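Putative transcriptional regulator TRANSCRIPTION REGULATOR protein (Rhizobium meliloti, PDB 5NLA) acts as an AraC-like transcriptional activator that binds c-di-GMP to regulate extracellular polysaccharide production, probably through sequence-specific DNA binding. Local coordinates at residues F85-L89 and Q101-H107; S134-A138 and P158-R162; R111-L116 and L155-Y159. All blocks are in the same frame, centred on the assembly; numbering follows the deposited sequence.

How the contacts relate
Contacts 2 and 3 lie on opposite edges of one strand, 159-163: contact 2 pairs it with strand 134-138, contact 3 pairs its first residue, Tyr159, with the end of strand 107-111. Both therefore belong to the five-stranded sheet, and they share Pro158 and Tyr159. Contact 1 holds a hairpin of the seven-stranded sheet, and only its last residue, His107, enters the other sheet, where its O packs on Arg162 CB of contact 2. None is wholly buried. Contact 3, nearest the chain centre, encloses an arginine, and none of its touching residues is exposed; contact 2 carries its charges on a more open sheet face; contact 1 joins a backbone pair to proline-aromatic packing.

Contact 1 of 3, residues F85-L89 and Q101-H107; sequences FPAEL and QQVTPAH
Pro105 and Phe85 lose the most surface here, just beyond the last paired residues of two antiparallel segments whose end-to-end directions differ by 151°. Phe85, with chi1 t, swings its ring under Pro105, whose CD lies 3.8 Å from the ring centroid and 18° off its normal, a CH-pi contact; Ala106 O and His107 CB meet the ring edge. Pro105 CG also touches Pro86 CD at 3.6 Å, and Pro105 CD reaches Ala87 CB at 4.0 Å. His107 ND1 donates to Pro105 O (2.9 Å), closing back over Ala106. Two residues before Pro105, Val103 forms a hydrogen-bonded pair with Glu88: Glu88 N to Val103 O and Val103 N to Glu88 O are both 2.8 Å. Glu88 CB and Val103 CB are 4.3 Å apart on one sheet face. The carboxylate of Glu88 forms a salt bridge with Arg52. Leu89 and Gln102 form a non-hydrogen-bonded pair on the other face, Leu89 CD2 to Gln102 CG 3.4 Å, near Trp63 of helix 59-67. This is the open end of the antiparallel beta hairpin 88-94/97-104.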
loop_
_atom_site.group_PDB
_atom_site.type_symbol
_atom_site.label_atom_id
_atom_site.label_comp_id
_atom_site.label_asym_id
_atom_site.label_seq_id
_atom_site.Cartn_x
_atom_site.Cartn_y
_atom_site.Cartn_z
ATOM N N PHE A 85 -19.864 -3.121 13.972
ATOM C CA PHE A 85 -18.608 -3.399 13.314
ATOM C C PHE A 85 -17.513 -2.481 13.883
ATOM O O PHE A 85 -17.098 -1.517 13.228
ATOM C CB PHE A 85 -18.773 -3.216 11.809
ATOM C CG PHE A 85 -17.641 -3.774 11.006
ATOM C CD1 PHE A 85 -17.656 -5.104 10.611
ATOM C CD2 PHE A 85 -16.572 -2.963 10.614
ATOM C CE1 PHE A 85 -16.615 -5.633 9.867
ATOM C CE2 PHE A 85 -15.520 -3.487 9.861
ATOM C CZ PHE A 85 -15.535 -4.826 9.495
ATOM N N PRO A 86 -17.034 -2.787 15.106
ATOM C CA PRO A 86 -16.076 -1.927 15.797
ATOM C C PRO A 86 -14.683 -1.973 15.163
ATOM O O PRO A 86 -14.006 -2.995 15.244
ATOM C CB PRO A 86 -16.043 -2.507 17.203
ATOM C CG PRO A 86 -16.342 -3.954 17.022
ATOM C CD PRO A 86 -17.198 -4.082 15.791
ATOM N N ALA A 87 -14.272 -0.864 14.552
ATOM C CA ALA A 87 -13.021 -0.798 13.808
ATOM C C ALA A 87 -12.304 0.532 14.034
ATOM O O ALA A 87 -12.927 1.541 14.351
ATOM C CB ALA A 87 -13.259 -1.040 12.325
ATOM N N GLU A 88 -10.980 0.490 13.881
ATOM C CA GLU A 88 -10.104 1.617 14.136
ATOM C C GLU A 88 -8.973 1.609 13.132
ATOM O O GLU A 88 -8.352 0.568 12.901
ATOM C CB GLU A 88 -9.502 1.525 15.531
ATOM C CG GLU A 88 -9.998 2.554 16.524
ATOM C CD GLU A 88 -9.061 2.691 17.711
ATOM O OE1 GLU A 88 -8.483 1.663 18.148
ATOM O OE2 GLU A 88 -8.888 3.833 18.195
ATOM N N LEU A 89 -8.729 2.775 12.539
ATOM C CA LEU A 89 -7.537 3.053 11.753
ATOM C C LEU A 89 -6.853 4.214 12.424
ATOM O O LEU A 89 -7.511 5.149 12.880
ATOM C CB LEU A 89 -7.897 3.439 10.323
ATOM C CG LEU A 89 -7.882 2.428 9.161
ATOM C CD1 LEU A 89 -7.172 3.023 7.944
ATOM C CD2 LEU A 89 -7.274 1.079 9.514
ATOM N N GLN A 101 -2.077 1.853 11.915
ATOM C CA GLN A 101 -2.502 0.881 12.924
ATOM C C GLN A 101 -3.981 0.562 12.703
ATOM O O GLN A 101 -4.841 1.435 12.852
ATOM C CB GLN A 101 -2.268 1.425 14.328
ATOM C CG GLN A 101 -0.784 1.553 14.685
ATOM C CD GLN A 101 -0.509 2.484 15.858
ATOM O OE1 GLN A 101 -0.852 3.673 15.827
ATOM N NE2 GLN A 101 0.141 1.958 16.885
ATOM N N GLN A 102 -4.262 -0.685 12.331
ATOM C CA GLN A 102 -5.612 -1.145 12.043
ATOM C C GLN A 102 -6.106 -2.151 13.086
ATOM O O GLN A 102 -5.404 -3.116 13.411
ATOM C CB GLN A 102 -5.619 -1.815 10.682
ATOM C CG GLN A 102 -6.984 -2.268 10.204
ATOM C CD GLN A 102 -6.981 -2.576 8.726
ATOM O OE1 GLN A 102 -7.902 -2.197 7.990
ATOM N NE2 GLN A 102 -5.930 -3.248 8.270
ATOM N N VAL A 103 -7.313 -1.924 13.596
ATOM C CA VAL A 103 -8.022 -2.927 14.385
ATOM C C VAL A 103 -9.384 -3.114 13.745
ATOM O O VAL A 103 -10.120 -2.151 13.557
ATOM C CB VAL A 103 -8.185 -2.504 15.857
ATOM C CG1 VAL A 103 -8.960 -3.565 16.627
ATOM C CG2 VAL A 103 -6.827 -2.261 16.497
ATOM N N THR A 104 -9.718 -4.353 13.424
ATOM C CA THR A 104 -10.860 -4.618 12.569
ATOM C C THR A 104 -11.505 -5.996 12.852
ATOM O O THR A 104 -10.798 -6.940 13.213
ATOM C CB THR A 104 -10.418 -4.466 11.094
ATOM O OG1 THR A 104 -11.567 -4.287 10.265
ATOM C CG2 THR A 104 -9.590 -5.658 10.618
ATOM N N PRO A 105 -12.845 -6.107 12.742
ATOM C CA PRO A 105 -13.502 -7.423 12.859
ATOM C C PRO A 105 -13.349 -8.271 11.588
ATOM O O PRO A 105 -12.806 -7.795 10.599
ATOM C CB PRO A 105 -14.982 -7.074 13.093
ATOM C CG PRO A 105 -15.001 -5.638 13.467
ATOM C CD PRO A 105 -13.836 -5.023 12.756
ATOM N N ALA A 106 -13.822 -9.520 11.626
ATOM C CA ALA A 106 -13.718 -10.404 10.464
ATOM C C ALA A 106 -14.499 -9.820 9.313
ATOM O O ALA A 106 -15.649 -9.444 9.478
ATOM C CB ALA A 106 -14.226 -11.797 10.769
ATOM N N HIS A 107 -13.853 -9.709 8.159
ATOM C CA HIS A 107 -14.524 -9.267 6.935
ATOM C C HIS A 107 -13.782 -9.859 5.749
ATOM O O HIS A 107 -12.744 -10.515 5.912
ATOM C CB HIS A 107 -14.534 -7.734 6.847
ATOM C CG HIS A 107 -13.165 -7.141 6.771
ATOM N ND1 HIS A 107 -12.318 -7.086 7.856
ATOM C CD2 HIS A 107 -12.469 -6.641 5.725
ATOM C CE1 HIS A 107 -11.167 -6.555 7.490
ATOM N NE2 HIS A 107 -11.230 -6.280 6.200
#

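Contact 2 of 3, residues S134-A138 and P158-R162; sequences SWTEA and PYRGR
Strands 134-138 and 159-162 run antiparallel, their axes 159° apart in direction and 4.5 Å apart at closest approach, all residues in extended conformation. Pro158 leads in, its O lying 3.7 Å from Ala138 CB. Tyr159 (chi1 p) sets its CB 4.1 Å from Ala138 CB and its ring atom CD1 3.8 Å from Thr136 CG2, while Tyr159 CA approaches Glu137 O at 3.3 Å. Arg160 forms a hydrogen-bonded pair with Glu137: Glu137 N to Arg160 O is 2.7 Å and Arg160 N to Glu137 O is 3.0 Å. Their side chains share a sheet face, where Arg160 NH2 meets Glu137 OE2 at 3.0 Å in a salt bridge, with a weak second bond from Arg160 NE to that same OE2 at 3.4 Å. Gly161 faces Thr136 as a non-hydrogen-bonded pair, CA to CA 4.2 Å; a CB here would clash with Trp135 O. Thr136 OG1 is hydrogen-bonded to Tyr109 OH. Arg162 closes the register opposite Trp135, with Trp135 N to Arg162 O 2.8 Å and Arg162 N to Trp135 O 3.0 Å; Arg162 NH2 lies 4.3 Å from Trp135 CZ3. The two faces thus differ in chemistry: Glu137, Arg160 and Arg162 make a charged surface flanked by the Trp135 ring, Arg160 NH1 adding a long, weak ion pair with Glu110, whereas Thr136, Ala138 and Tyr159 lie on the buried face in mostly apolar contact.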
loop_
_atom_site.group_PDB
_atom_site.type_symbol
_atom_site.label_atom_id
_atom_site.label_comp_id
_atom_site.label_asym_id
_atom_site.label_seq_id
_atom_site.Cartn_x
_atom_site.Cartn_y
_atom_site.Cartn_z
ATOM N N SER A 134 -5.135 -13.661 7.890
ATOM C CA SER A 134 -5.775 -13.357 6.628
ATOM C C SER A 134 -5.475 -14.481 5.661
ATOM O O SER A 134 -4.581 -15.264 5.885
ATOM C CB SER A 134 -5.330 -12.009 6.098
ATOM O OG SER A 134 -3.990 -12.056 5.652
ATOM N N TRP A 135 -6.289 -14.583 4.625
ATOM C CA TRP A 135 -6.073 -15.508 3.534
ATOM C C TRP A 135 -6.295 -14.690 2.294
ATOM O O TRP A 135 -7.358 -14.077 2.154
ATOM C CB TRP A 135 -7.081 -16.643 3.590
ATOM C CG TRP A 135 -6.886 -17.573 4.761
ATOM C CD1 TRP A 135 -6.199 -18.744 4.760
ATOM C CD2 TRP A 135 -7.388 -17.401 6.096
ATOM N NE1 TRP A 135 -6.242 -19.324 6.002
ATOM C CE2 TRP A 135 -6.963 -18.522 6.847
ATOM C CE3 TRP A 135 -8.154 -16.412 6.731
ATOM C CZ2 TRP A 135 -7.285 -18.689 8.208
ATOM C CZ3 TRP A 135 -8.468 -16.574 8.082
ATOM C CH2 TRP A 135 -8.033 -17.710 8.803
ATOM N N THR A 136 -5.294 -14.629 1.417
ATOM C CA THR A 136 -5.367 -13.734 0.261
ATOM C C THR A 136 -5.024 -14.394 -1.070
ATOM O O THR A 136 -3.921 -14.917 -1.269
ATOM C CB THR A 136 -4.495 -12.486 0.451
ATOM O OG1 THR A 136 -4.557 -12.062 1.820
ATOM C CG2 THR A 136 -4.990 -11.350 -0.461
ATOM N N GLU A 137 -5.996 -14.333 -1.976
ATOM C CA GLU A 137 -5.845 -14.805 -3.332
ATOM C C GLU A 137 -5.322 -13.682 -4.230
ATOM O O GLU A 137 -5.769 -12.531 -4.145
ATOM C CB GLU A 137 -7.189 -15.274 -3.864
ATOM C CG GLU A 137 -7.066 -16.158 -5.080
ATOM C CD GLU A 137 -8.058 -15.786 -6.149
ATOM O OE1 GLU A 137 -9.265 -16.047 -5.941
ATOM O OE2 GLU A 137 -7.626 -15.205 -7.183
ATOM N N ALA A 138 -4.373 -14.032 -5.089
ATOM C CA ALA A 138 -3.880 -13.135 -6.132
ATOM C C ALA A 138 -3.173 -13.983 -7.149
ATOM O O ALA A 138 -2.316 -14.794 -6.782
ATOM C CB ALA A 138 -2.921 -12.113 -5.562
ATOM N N PRO A 158 -4.370 -6.741 -8.503
ATOM C CA PRO A 158 -5.588 -7.092 -7.786
ATOM C C PRO A 158 -5.392 -8.237 -6.806
ATOM O O PRO A 158 -4.461 -9.033 -6.947
ATOM C CB PRO A 158 -6.566 -7.488 -8.891
ATOM C CG PRO A 158 -5.723 -7.855 -10.057
ATOM C CD PRO A 158 -4.423 -7.123 -9.930
ATOM N N TYR A 159 -6.258 -8.264 -5.795
ATOM C CA TYR A 159 -6.323 -9.349 -4.832
ATOM C C TYR A 159 -7.704 -9.448 -4.159
ATOM O O TYR A 159 -8.407 -8.449 -3.992
ATOM C CB TYR A 159 -5.216 -9.201 -3.795
ATOM C CG TYR A 159 -5.267 -7.946 -2.944
ATOM C CD1 TYR A 159 -5.929 -7.927 -1.707
ATOM C CD2 TYR A 159 -4.619 -6.805 -3.338
ATOM C CE1 TYR A 159 -5.954 -6.789 -0.911
ATOM C CE2 TYR A 159 -4.637 -5.657 -2.554
ATOM C CZ TYR A 159 -5.305 -5.649 -1.343
ATOM O OH TYR A 159 -5.299 -4.491 -0.597
ATOM N N ARG A 160 -8.072 -10.680 -3.822
ATOM C CA ARG A 160 -9.288 -11.042 -3.079
ATOM C C ARG A 160 -8.813 -11.683 -1.780
ATOM O O ARG A 160 -7.826 -12.422 -1.772
ATOM C CB ARG A 160 -10.117 -12.101 -3.850
ATOM C CG ARG A 160 -11.076 -11.559 -4.891
ATOM C CD ARG A 160 -11.175 -12.400 -6.171
ATOM N NE ARG A 160 -9.869 -12.706 -6.793
ATOM C CZ ARG A 160 -9.028 -11.830 -7.381
ATOM N NH1 ARG A 160 -9.305 -10.520 -7.476
ATOM N NH2 ARG A 160 -7.875 -12.285 -7.884
ATOM N N GLY A 161 -9.520 -11.442 -0.689
ATOM C CA GLY A 161 -9.296 -12.253 0.500
ATOM C C GLY A 161 -10.280 -12.089 1.628
ATOM O O GLY A 161 -11.299 -11.415 1.506
ATOM N N ARG A 162 -9.949 -12.741 2.728
ATOM C CA ARG A 162 -10.718 -12.668 3.958
ATOM C C ARG A 162 -9.748 -12.552 5.114
ATOM O O ARG A 162 -8.655 -13.142 5.080
ATOM C CB ARG A 162 -11.542 -13.937 4.167
ATOM C CG ARG A 162 -12.442 -14.355 3.013
ATOM C CD ARG A 162 -13.317 -15.574 3.320
ATOM N NE ARG A 162 -12.765 -16.428 4.374
ATOM C CZ ARG A 162 -12.986 -16.288 5.694
ATOM N NH1 ARG A 162 -13.766 -15.317 6.198
ATOM N NH2 ARG A 162 -12.401 -17.130 6.542
#

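Contact 3 of 3, residues R111-L116 and L155-Y159; sequences RSQTML and LGYPY
Arg111 supplies the strongest polar links. Its chi1 to chi3 are all t, so the side chain is extended as far as NE, and chi4 of 77° turns the guanidinium; NE donates to Leu155 O at 2.6 Å and NH2 adds a weak bond to that same oxygen at 3.1 Å. The carbonyl lies near the plane of the guanidinium, at its edge. Arg111 also forms an antiparallel hydrogen-bonded pair with Tyr159, CA to CA 5.3 Å: Arg111 N to Tyr159 O is 2.8 Å and Tyr159 N to Arg111 O is 2.9 Å. Both side chains leave on the same sheet face, and Tyr159 (chi1 p) presents its ring to the arginine, CB of Arg111 lying 4.0 Å from the ring centroid and 22° off its normal in a CH-pi contact.

The chain then turns into a helix. Ser112 is its N-cap and forms a capping box with Met115, through weak bonds from Met115 N to Ser112 OG (3.4 Å) and from Ser112 N to Met115 SD (3.6 Å); Leu116 N donates to Ser112 O at 2.9 Å. That first turn points Leu116 at the loop 155-158. Its CD1 meets Pro158 CD at 3.5 Å and Gly156 O at 3.4 Å, while CD2 of Leu116 lies 3.2 Å from Leu155 O. Gln113 OE1 approaches Pro158 CG at 3.9 Å.

Arg111 NH1 bonds Pro69 O and Leu70 O, and NH2 also bonds Ser119 OG, so Arg111 ties the loop leaving strand 150-154 to the chain before strand 72-74 and the residue following helix 113-118, where strand 107-111 passes into that helix beside strand 159-163.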
loop_
_atom_site.group_PDB
_atom_site.type_symbol
_atom_site.label_atom_id
_atom_site.label_comp_id
_atom_site.label_asym_id
_atom_site.label_seq_id
_atom_site.Cartn_x
_atom_site.Cartn_y
_atom_site.Cartn_z
ATOM N N ARG A 111 -9.585 -5.881 -3.915
ATOM C CA ARG A 111 -9.083 -4.800 -4.763
ATOM C C ARG A 111 -9.091 -5.376 -6.161
ATOM O O ARG A 111 -8.333 -6.297 -6.448
ATOM C CB ARG A 111 -7.683 -4.400 -4.344
ATOM C CG ARG A 111 -7.121 -3.225 -5.112
ATOM C CD ARG A 111 -5.915 -2.639 -4.408
ATOM N NE ARG A 111 -5.355 -1.519 -5.152
ATOM C CZ ARG A 111 -5.858 -0.291 -5.187
ATOM N NH1 ARG A 111 -6.976 0.035 -4.552
ATOM N NH2 ARG A 111 -5.229 0.633 -5.898
ATOM N N SER A 112 -9.980 -4.863 -7.016
ATOM C CA SER A 112 -10.242 -5.474 -8.330
ATOM C C SER A 112 -9.612 -4.752 -9.544
ATOM O O SER A 112 -9.135 -3.619 -9.452
ATOM C CB SER A 112 -11.749 -5.564 -8.532
ATOM O OG SER A 112 -12.289 -4.267 -8.644
ATOM N N GLN A 113 -9.665 -5.424 -10.691
ATOM C CA GLN A 113 -9.240 -4.842 -11.971
ATOM C C GLN A 113 -9.954 -3.515 -12.243
ATOM O O GLN A 113 -9.310 -2.516 -12.537
ATOM C CB GLN A 113 -9.482 -5.815 -13.134
ATOM C CG GLN A 113 -8.763 -7.163 -13.019
ATOM C CD GLN A 113 -7.353 -7.189 -13.606
ATOM O OE1 GLN A 113 -6.586 -6.210 -13.524
ATOM N NE2 GLN A 113 -7.000 -8.334 -14.199
ATOM N N THR A 114 -11.274 -3.508 -12.082
ATOM C CA THR A 114 -12.101 -2.315 -12.295
ATOM C C THR A 114 -11.639 -1.136 -11.448
ATOM O O THR A 114 -11.554 -0.000 -11.924
ATOM C CB THR A 114 -13.593 -2.586 -11.962
ATOM O OG1 THR A 114 -14.034 -3.765 -12.637
ATOM C CG2 THR A 114 -14.482 -1.411 -12.396
ATOM N N MET A 115 -11.363 -1.418 -10.186
ATOM C CA MET A 115 -10.863 -0.416 -9.279
ATOM C C MET A 115 -9.504 0.088 -9.764
ATOM O O MET A 115 -9.255 1.284 -9.749
ATOM C CB MET A 115 -10.776 -0.982 -7.846
ATOM C CG MET A 115 -12.143 -1.315 -7.209
ATOM S SD MET A 115 -12.015 -2.198 -5.647
ATOM C CE MET A 115 -11.203 -0.900 -4.751
ATOM N N LEU A 116 -8.662 -0.829 -10.237
ATOM C CA LEU A 116 -7.294 -0.519 -10.703
ATOM C C LEU A 116 -7.150 0.317 -11.999
ATOM O O LEU A 116 -6.108 0.977 -12.213
ATOM C CB LEU A 116 -6.500 -1.820 -10.857
ATOM C CG LEU A 116 -6.038 -2.401 -9.522
ATOM C CD1 LEU A 116 -5.463 -3.805 -9.718
ATOM C CD2 LEU A 116 -5.038 -1.476 -8.825
ATOM N N LEU A 155 -0.163 -2.594 -4.382
ATOM C CA LEU A 155 -1.539 -2.163 -4.561
ATOM C C LEU A 155 -1.907 -1.932 -6.038
ATOM O O LEU A 155 -3.038 -1.542 -6.335
ATOM C CB LEU A 155 -1.807 -0.906 -3.740
ATOM C CG LEU A 155 -1.573 -1.056 -2.238
ATOM C CD1 LEU A 155 -1.917 0.247 -1.557
ATOM C CD2 LEU A 155 -2.407 -2.187 -1.657
ATOM N N GLY A 156 -0.959 -2.161 -6.943
ATOM C CA GLY A 156 -1.211 -2.156 -8.373
ATOM C C GLY A 156 -1.684 -3.470 -8.969
ATOM O O GLY A 156 -2.145 -3.483 -10.120
ATOM N N TYR A 157 -1.537 -4.576 -8.233
ATOM C CA TYR A 157 -2.094 -5.870 -8.650
ATOM C C TYR A 157 -3.356 -6.154 -7.849
ATOM O O TYR A 157 -3.402 -5.872 -6.652
ATOM C CB TYR A 157 -1.120 -7.022 -8.429
ATOM C CG TYR A 157 -0.068 -7.177 -9.479
ATOM C CD1 TYR A 157 -0.411 -7.482 -10.794
ATOM C CD2 TYR A 157 1.297 -7.069 -9.156
ATOM C CE1 TYR A 157 0.566 -7.634 -11.767
ATOM C CE2 TYR A 157 2.284 -7.236 -10.122
ATOM C CZ TYR A 157 1.916 -7.519 -11.429
ATOM O OH TYR A 157 2.892 -7.687 -12.393
ATOM N N PRO A 158 -4.370 -6.741 -8.503
ATOM C CA PRO A 158 -5.588 -7.092 -7.786
ATOM C C PRO A 158 -5.392 -8.237 -6.806
ATOM O O PRO A 158 -4.461 -9.033 -6.947
ATOM C CB PRO A 158 -6.566 -7.488 -8.891
ATOM C CG PRO A 158 -5.723 -7.855 -10.057
ATOM C CD PRO A 158 -4.423 -7.123 -9.930
ATOM N N TYR A 159 -6.258 -8.264 -5.795
ATOM C CA TYR A 159 -6.323 -9.349 -4.832
ATOM C C TYR A 159 -7.704 -9.448 -4.159
ATOM O O TYR A 159 -8.407 -8.449 -3.992
ATOM C CB TYR A 159 -5.216 -9.201 -3.795
ATOM C CG TYR A 159 -5.267 -7.946 -2.944
ATOM C CD1 TYR A 159 -5.929 -7.927 -1.707
ATOM C CD2 TYR A 159 -4.619 -6.805 -3.338
ATOM C CE1 TYR A 159 -5.954 -6.789 -0.911
ATOM C CE2 TYR A 159 -4.637 -5.657 -2.554
ATOM C CZ TYR A 159 -5.305 -5.649 -1.343
ATOM O OH TYR A 159 -5.299 -4.491 -0.597
#